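PDB 6GMF: putative cytochrome P450 hydroxylase, which is a haem-thiolate cytochrome P450 that acts as a terpene monooxygenase, probably inserting one atom of molecular oxygen into its substrates. Local coordinates for residues Q183-E195 against A220-I232. Sequence-based numbering, arbitrary orientation.
With HEM (protoporphyrin IX containing Fe), chain B.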
loop_
_atom_site.group_PDB
_atom_site.type_symbol
_atom_site.label_atom_id
_atom_site.label_comp_id
_atom_site.label_asym_id
_atom_site.label_seq_id
_atom_site.Cartn_x
_atom_site.Cartn_y
_atom_site.Cartn_z
ATOM N N GLN A 183 1.102 16.472 14.278
ATOM C CA GLN A 183 1.248 16.858 15.686
ATOM C C GLN A 183 0.090 16.289 16.519
ATOM O O GLN A 183 0.335 15.747 17.584
ATOM C CB GLN A 183 1.343 18.371 15.904
ATOM C CG GLN A 183 2.663 18.966 15.435
ATOM N N GLU A 184 -1.147 16.379 16.007
ATOM C CA GLU A 184 -2.286 15.879 16.805
ATOM C C GLU A 184 -2.233 14.352 16.965
ATOM O O GLU A 184 -2.556 13.807 18.039
ATOM C CB GLU A 184 -3.611 16.288 16.172
ATOM C CG GLU A 184 -3.895 17.774 16.224
ATOM C CD GLU A 184 -5.122 18.194 15.446
ATOM O OE1 GLU A 184 -5.539 19.364 15.595
ATOM O OE2 GLU A 184 -5.626 17.389 14.668
ATOM N N PHE A 185 -1.860 13.662 15.882
ATOM C CA PHE A 185 -1.681 12.191 15.895
ATOM C C PHE A 185 -0.749 11.785 17.030
ATOM O O PHE A 185 -1.057 10.917 17.830
ATOM C CB PHE A 185 -1.116 11.688 14.562
ATOM C CG PHE A 185 -0.850 10.194 14.516
ATOM C CD1 PHE A 185 0.357 9.674 14.984
ATOM C CD2 PHE A 185 -1.813 9.301 14.069
ATOM C CE1 PHE A 185 0.596 8.306 14.994
ATOM C CE2 PHE A 185 -1.561 7.929 14.059
ATOM C CZ PHE A 185 -0.364 7.434 14.519
ATOM N N TYR A 186 0.394 12.447 17.089
ATOM C CA TYR A 186 1.411 12.054 18.074
ATOM C C TYR A 186 1.023 12.513 19.484
ATOM O O TYR A 186 1.279 11.820 20.430
ATOM C CB TYR A 186 2.802 12.564 17.708
ATOM C CG TYR A 186 3.461 11.807 16.582
ATOM C CD1 TYR A 186 3.550 10.425 16.631
ATOM C CD2 TYR A 186 3.941 12.448 15.467
ATOM C CE1 TYR A 186 4.168 9.706 15.622
ATOM C CE2 TYR A 186 4.570 11.745 14.447
ATOM C CZ TYR A 186 4.651 10.368 14.514
ATOM O OH TYR A 186 5.288 9.649 13.540
ATOM N N ALA A 187 0.292 13.625 19.595
ATOM C CA ALA A 187 -0.142 14.084 20.898
ATOM C C ALA A 187 -1.124 13.055 21.468
ATOM O O ALA A 187 -1.000 12.568 22.597
ATOM C CB ALA A 187 -0.741 15.465 20.760
ATOM N N TYR A 188 -2.070 12.642 20.631
ATOM C CA TYR A 188 -3.039 11.698 21.063
ATOM C C TYR A 188 -2.373 10.352 21.365
ATOM O O TYR A 188 -2.578 9.735 22.445
ATOM C CB TYR A 188 -4.130 11.531 20.000
ATOM C CG TYR A 188 -5.081 10.409 20.358
ATOM C CD1 TYR A 188 -5.862 10.502 21.500
ATOM C CD2 TYR A 188 -5.188 9.243 19.607
ATOM C CE1 TYR A 188 -6.727 9.490 21.882
ATOM C CE2 TYR A 188 -6.051 8.221 19.977
ATOM C CZ TYR A 188 -6.814 8.346 21.123
ATOM O OH TYR A 188 -7.672 7.353 21.500
ATOM N N PHE A 189 -1.562 9.840 20.442
ATOM C CA PHE A 189 -1.012 8.506 20.736
ATOM C C PHE A 189 0.001 8.537 21.886
ATOM O O PHE A 189 0.175 7.541 22.540
ATOM C CB PHE A 189 -0.511 7.863 19.443
ATOM C CG PHE A 189 -1.622 7.201 18.697
ATOM C CD1 PHE A 189 -2.097 5.970 19.109
ATOM C CD2 PHE A 189 -2.184 7.810 17.598
ATOM C CE1 PHE A 189 -3.156 5.371 18.447
ATOM C CE2 PHE A 189 -3.203 7.185 16.901
ATOM C CZ PHE A 189 -3.706 5.982 17.346
ATOM N N SER A 190 0.605 9.686 22.167
ATOM C CA SER A 190 1.473 9.810 23.378
ATOM C C SER A 190 0.624 9.548 24.625
ATOM O O SER A 190 1.027 8.835 25.541
ATOM C CB SER A 190 2.120 11.172 23.482
ATOM O OG SER A 190 3.021 11.399 22.434
ATOM N N GLU A 191 -0.568 10.161 24.646
ATOM C CA GLU A 191 -1.456 10.074 25.759
ATOM C C GLU A 191 -1.907 8.621 25.898
ATOM O O GLU A 191 -1.951 8.092 27.013
ATOM C CB GLU A 191 -2.653 11.003 25.554
ATOM C CG GLU A 191 -3.349 11.386 26.842
ATOM N N VAL A 192 -2.255 8.007 24.753
ATOM C CA VAL A 192 -2.714 6.623 24.680
ATOM C C VAL A 192 -1.620 5.723 25.264
ATOM O O VAL A 192 -1.907 4.811 26.046
ATOM C CB VAL A 192 -3.046 6.188 23.233
ATOM C CG1 VAL A 192 -3.277 4.696 23.144
ATOM C CG2 VAL A 192 -4.250 6.933 22.649
ATOM N N LEU A 193 -0.385 5.959 24.821
ATOM C CA LEU A 193 0.799 5.153 25.202
ATOM C C LEU A 193 0.931 5.198 26.732
ATOM O O LEU A 193 1.015 4.146 27.351
ATOM C CB LEU A 193 2.021 5.696 24.451
ATOM C CG LEU A 193 3.333 4.921 24.581
ATOM C CD1 LEU A 193 4.280 5.337 23.457
ATOM C CD2 LEU A 193 4.003 5.146 25.926
ATOM N N GLU A 194 0.847 6.401 27.324
ATOM C CA GLU A 194 0.963 6.542 28.816
ATOM C C GLU A 194 -0.212 5.833 29.501
ATOM O O GLU A 194 0.002 5.127 30.510
ATOM C CB GLU A 194 1.099 8.016 29.205
ATOM C CG GLU A 194 2.384 8.678 28.725
ATOM C CD GLU A 194 3.687 7.947 29.022
ATOM O OE1 GLU A 194 4.637 8.071 28.216
ATOM O OE2 GLU A 194 3.750 7.254 30.049
ATOM N N GLU A 195 -1.427 5.949 28.946
ATOM C CA GLU A 195 -2.583 5.233 29.508
ATOM C C GLU A 195 -2.346 3.718 29.449
ATOM O O GLU A 195 -2.639 2.992 30.410
ATOM C CB GLU A 195 -3.902 5.605 28.821
ATOM N N ALA A 220 9.675 4.838 23.375
ATOM C CA ALA A 220 8.353 5.468 23.146
ATOM C C ALA A 220 8.266 6.082 21.734
ATOM O O ALA A 220 7.240 5.936 21.038
ATOM C CB ALA A 220 8.033 6.490 24.215
ATOM N N GLY A 221 9.300 6.795 21.287
ATOM C CA GLY A 221 9.354 7.343 19.945
ATOM C C GLY A 221 9.178 6.256 18.885
ATOM O O GLY A 221 8.499 6.481 17.872
ATOM N N GLU A 222 9.809 5.104 19.095
ATOM C CA GLU A 222 9.722 4.014 18.139
ATOM C C GLU A 222 8.307 3.439 18.098
ATOM O O GLU A 222 7.826 3.134 17.008
ATOM C CB GLU A 222 10.738 2.911 18.421
ATOM C CG GLU A 222 12.132 3.310 18.042
ATOM C CD GLU A 222 13.175 2.315 18.510
ATOM O OE1 GLU A 222 12.970 1.679 19.580
ATOM O OE2 GLU A 222 14.193 2.168 17.786
ATOM N N VAL A 223 7.627 3.293 19.238
ATOM C CA VAL A 223 6.226 2.840 19.274
ATOM C C VAL A 223 5.361 3.806 18.450
ATOM O O VAL A 223 4.562 3.357 17.608
ATOM C CB VAL A 223 5.678 2.719 20.707
ATOM C CG1 VAL A 223 4.185 2.416 20.727
ATOM C CG2 VAL A 223 6.424 1.647 21.482
ATOM N N LEU A 224 5.500 5.109 18.723
ATOM C CA LEU A 224 4.672 6.141 18.082
ATOM C C LEU A 224 4.984 6.167 16.591
ATOM O O LEU A 224 4.069 6.295 15.773
ATOM C CB LEU A 224 4.942 7.511 18.711
ATOM C CG LEU A 224 4.566 7.603 20.190
ATOM C CD1 LEU A 224 4.957 8.962 20.735
ATOM C CD2 LEU A 224 3.077 7.328 20.390
ATOM N N SER A 225 6.279 6.116 16.245
ATOM C CA SER A 225 6.658 6.156 14.838
ATOM C C SER A 225 6.070 4.952 14.079
ATOM O O SER A 225 5.613 5.139 12.930
ATOM C CB SER A 225 8.137 6.264 14.666
ATOM O OG SER A 225 8.487 5.996 13.313
ATOM N N PHE A 226 6.030 3.767 14.698
ATOM C CA PHE A 226 5.497 2.581 14.043
ATOM C C PHE A 226 3.961 2.698 13.880
ATOM O O PHE A 226 3.416 2.344 12.819
ATOM C CB PHE A 226 5.940 1.293 14.719
ATOM C CG PHE A 226 5.476 0.057 13.983
ATOM C CD1 PHE A 226 6.032 -0.298 12.747
ATOM C CD2 PHE A 226 4.475 -0.729 14.493
ATOM C CE1 PHE A 226 5.593 -1.424 12.072
ATOM C CE2 PHE A 226 4.043 -1.860 13.813
ATOM C CZ PHE A 226 4.607 -2.204 12.606
ATOM N N ALA A 227 3.273 3.237 14.895
ATOM C CA ALA A 227 1.857 3.516 14.800
ATOM C C ALA A 227 1.574 4.417 13.587
ATOM O O ALA A 227 0.644 4.184 12.819
ATOM C CB ALA A 227 1.347 4.123 16.079
ATOM N N ASN A 228 2.365 5.492 13.436
ATOM C CA ASN A 228 2.193 6.437 12.387
ATOM C C ASN A 228 2.442 5.716 11.055
ATOM O O ASN A 228 1.719 5.946 10.060
ATOM C CB ASN A 228 3.161 7.616 12.559
ATOM C CG ASN A 228 3.036 8.669 11.485
ATOM O OD1 ASN A 228 2.178 9.549 11.583
ATOM N ND2 ASN A 228 3.850 8.585 10.463
ATOM N N THR A 229 3.491 4.887 11.030
ATOM C CA THR A 229 3.841 4.139 9.787
ATOM C C THR A 229 2.653 3.283 9.348
ATOM O O THR A 229 2.405 3.151 8.143
ATOM C CB THR A 229 5.124 3.307 9.950
ATOM O OG1 THR A 229 6.171 4.267 10.083
ATOM C CG2 THR A 229 5.412 2.395 8.785
ATOM N N LEU A 230 1.942 2.669 10.289
ATOM C CA LEU A 230 0.854 1.768 9.922
ATOM C C LEU A 230 -0.241 2.538 9.158
ATOM O O LEU A 230 -0.819 1.986 8.200
ATOM C CB LEU A 230 0.277 1.072 11.159
ATOM C CG LEU A 230 1.219 0.083 11.853
ATOM C CD1 LEU A 230 0.588 -0.434 13.136
ATOM C CD2 LEU A 230 1.579 -1.102 10.957
ATOM N N LEU A 231 -0.500 3.803 9.535
ATOM C CA LEU A 231 -1.500 4.579 8.793
ATOM C C LEU A 231 -0.977 4.842 7.397
ATOM O O LEU A 231 -1.662 4.593 6.394
ATOM C CB LEU A 231 -1.781 5.945 9.430
ATOM C CG LEU A 231 -2.886 5.976 10.469
ATOM C CD1 LEU A 231 -2.499 5.089 11.649
ATOM C CD2 LEU A 231 -3.118 7.423 10.899
ATOM N N ILE A 232 0.230 5.421 7.328
ATOM C CA ILE A 232 0.733 5.871 6.065
ATOM C C ILE A 232 0.941 4.687 5.115
ATOM O O ILE A 232 0.583 4.759 3.940
ATOM C CB ILE A 232 2.024 6.683 6.230
ATOM C CG1 ILE A 232 1.776 7.998 6.977
ATOM C CG2 ILE A 232 2.671 6.921 4.874
ATOM C CD1 ILE A 232 3.036 8.643 7.458
HETATM C CHA HEM B . 6.448 -2.163 3.349
HETATM C CHB HEM B . 3.441 -2.498 -0.269
HETATM C CHC HEM B . -0.224 -2.587 2.890
HETATM C CHD HEM B . 2.772 -1.857 6.487
HETATM C C1A HEM B . 5.938 -2.290 2.078
HETATM C C2A HEM B . 6.782 -2.445 0.944
HETATM C C3A HEM B . 5.915 -2.513 -0.099
HETATM C C4A HEM B . 4.602 -2.439 0.430
HETATM C CMA HEM B . 6.215 -2.595 -1.576
HETATM C CAA HEM B . 8.283 -2.498 0.863
HETATM C CBA HEM B . 8.956 -1.100 0.906
HETATM C CGA HEM B . 10.452 -1.151 0.682
HETATM O O1A HEM B . 11.012 -2.230 0.365
HETATM O O2A HEM B . 11.029 -0.014 0.724
HETATM C C1B HEM B . 2.140 -2.539 0.257
HETATM C C2B HEM B . 0.933 -2.720 -0.506
HETATM C C3B HEM B . -0.117 -2.737 0.357
HETATM C C4B HEM B . 0.469 -2.587 1.691
HETATM C CMB HEM B . 0.947 -2.834 -1.977
HETATM C CAB HEM B . -1.598 -2.954 0.126
HETATM C CBB HEM B . -1.994 -3.547 -0.952
HETATM C C1C HEM B . 0.225 -2.457 4.157
HETATM C C2C HEM B . -0.614 -2.434 5.323
HETATM C C3C HEM B . 0.297 -2.221 6.346
HETATM C C4C HEM B . 1.594 -2.075 5.805
HETATM C CMC HEM B . -2.074 -2.776 5.386
HETATM C CAC HEM B . 0.074 -2.141 7.789
HETATM C CBC HEM B . -1.098 -2.025 8.367
HETATM C C1D HEM B . 4.010 -1.852 5.899
HETATM C C2D HEM B . 5.259 -1.612 6.680
HETATM C C3D HEM B . 6.283 -1.715 5.807
HETATM C C4D HEM B . 5.674 -2.008 4.506
HETATM C CMD HEM B . 5.237 -1.351 8.178
HETATM C CAD HEM B . 7.743 -1.547 6.122
HETATM C CBD HEM B . 8.519 -2.845 6.399
HETATM C CGD HEM B . 10.003 -2.620 6.597
HETATM O O1D HEM B . 10.626 -3.523 7.179
HETATM O O2D HEM B . 10.555 -1.577 6.157
HETATM N NA HEM B . 4.590 -2.298 1.754
HETATM N NB HEM B . 1.786 -2.482 1.535
HETATM N NC HEM B . 1.550 -2.195 4.446
HETATM N ND HEM B . 4.333 -2.015 4.570
HETATM FE FE HEM B . 3.108 -2.354 3.096
HETATM O O HOH W 1 3.080 -0.135 2.772
#
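Helix 183-195 crosses helix 220-232 with the two running at 125° to each other, their axes 10.3 Å apart at closest approach and the backbones nearest where Phe189 faces Leu224. Leu224 is the knob here, pushed into a hole formed by Tyr186, Phe189, Ser190 and Leu193. Its CD2 rests 3.7 Å from Phe189 CB, while CD1 turns to Ser190 OG, a hydroxyl already tied to Tyr186 O at 2.7 Å. That carbonyl also takes Ser190 N, from the opposite face of its plane. Leu193, itself a wall of that hole, sets its CD1 among Ala220, Val223 and Leu224. In P450 terms these are helices G and I, and the latter runs on past the haem: Phe226, Thr229 and Leu230 touch the porphyrin, with Leu230 CD2 3.7 Å from HEM CAC. Toward that end Phe185 takes over. With CG anti to the backbone N (chi1 178°), its ring extends across to helix 220-232, where CZ lies 3.5 Å from Asn228 CA and CE2 meets Leu231 CD2 at 3.6 Å. Asn228 OD1 lies above one face near the rim, the amide standing 81° from the ring plane; Phe189 CD2 sits over the centre of the other face. Were Phe185 cut back to an alanine, a gap would probably open between Phe189 and Leu231, and the Asn228 side chain would be freer to turn. Alongside, Tyr186 presents its ring edge to Leu224 O, with CE1 3.4 Å away, and brings its OH to 3.1 Å from Asn228 CB, the carbon stem of a side chain whose buried OD1 has no hydrogen-bonding partner in the model.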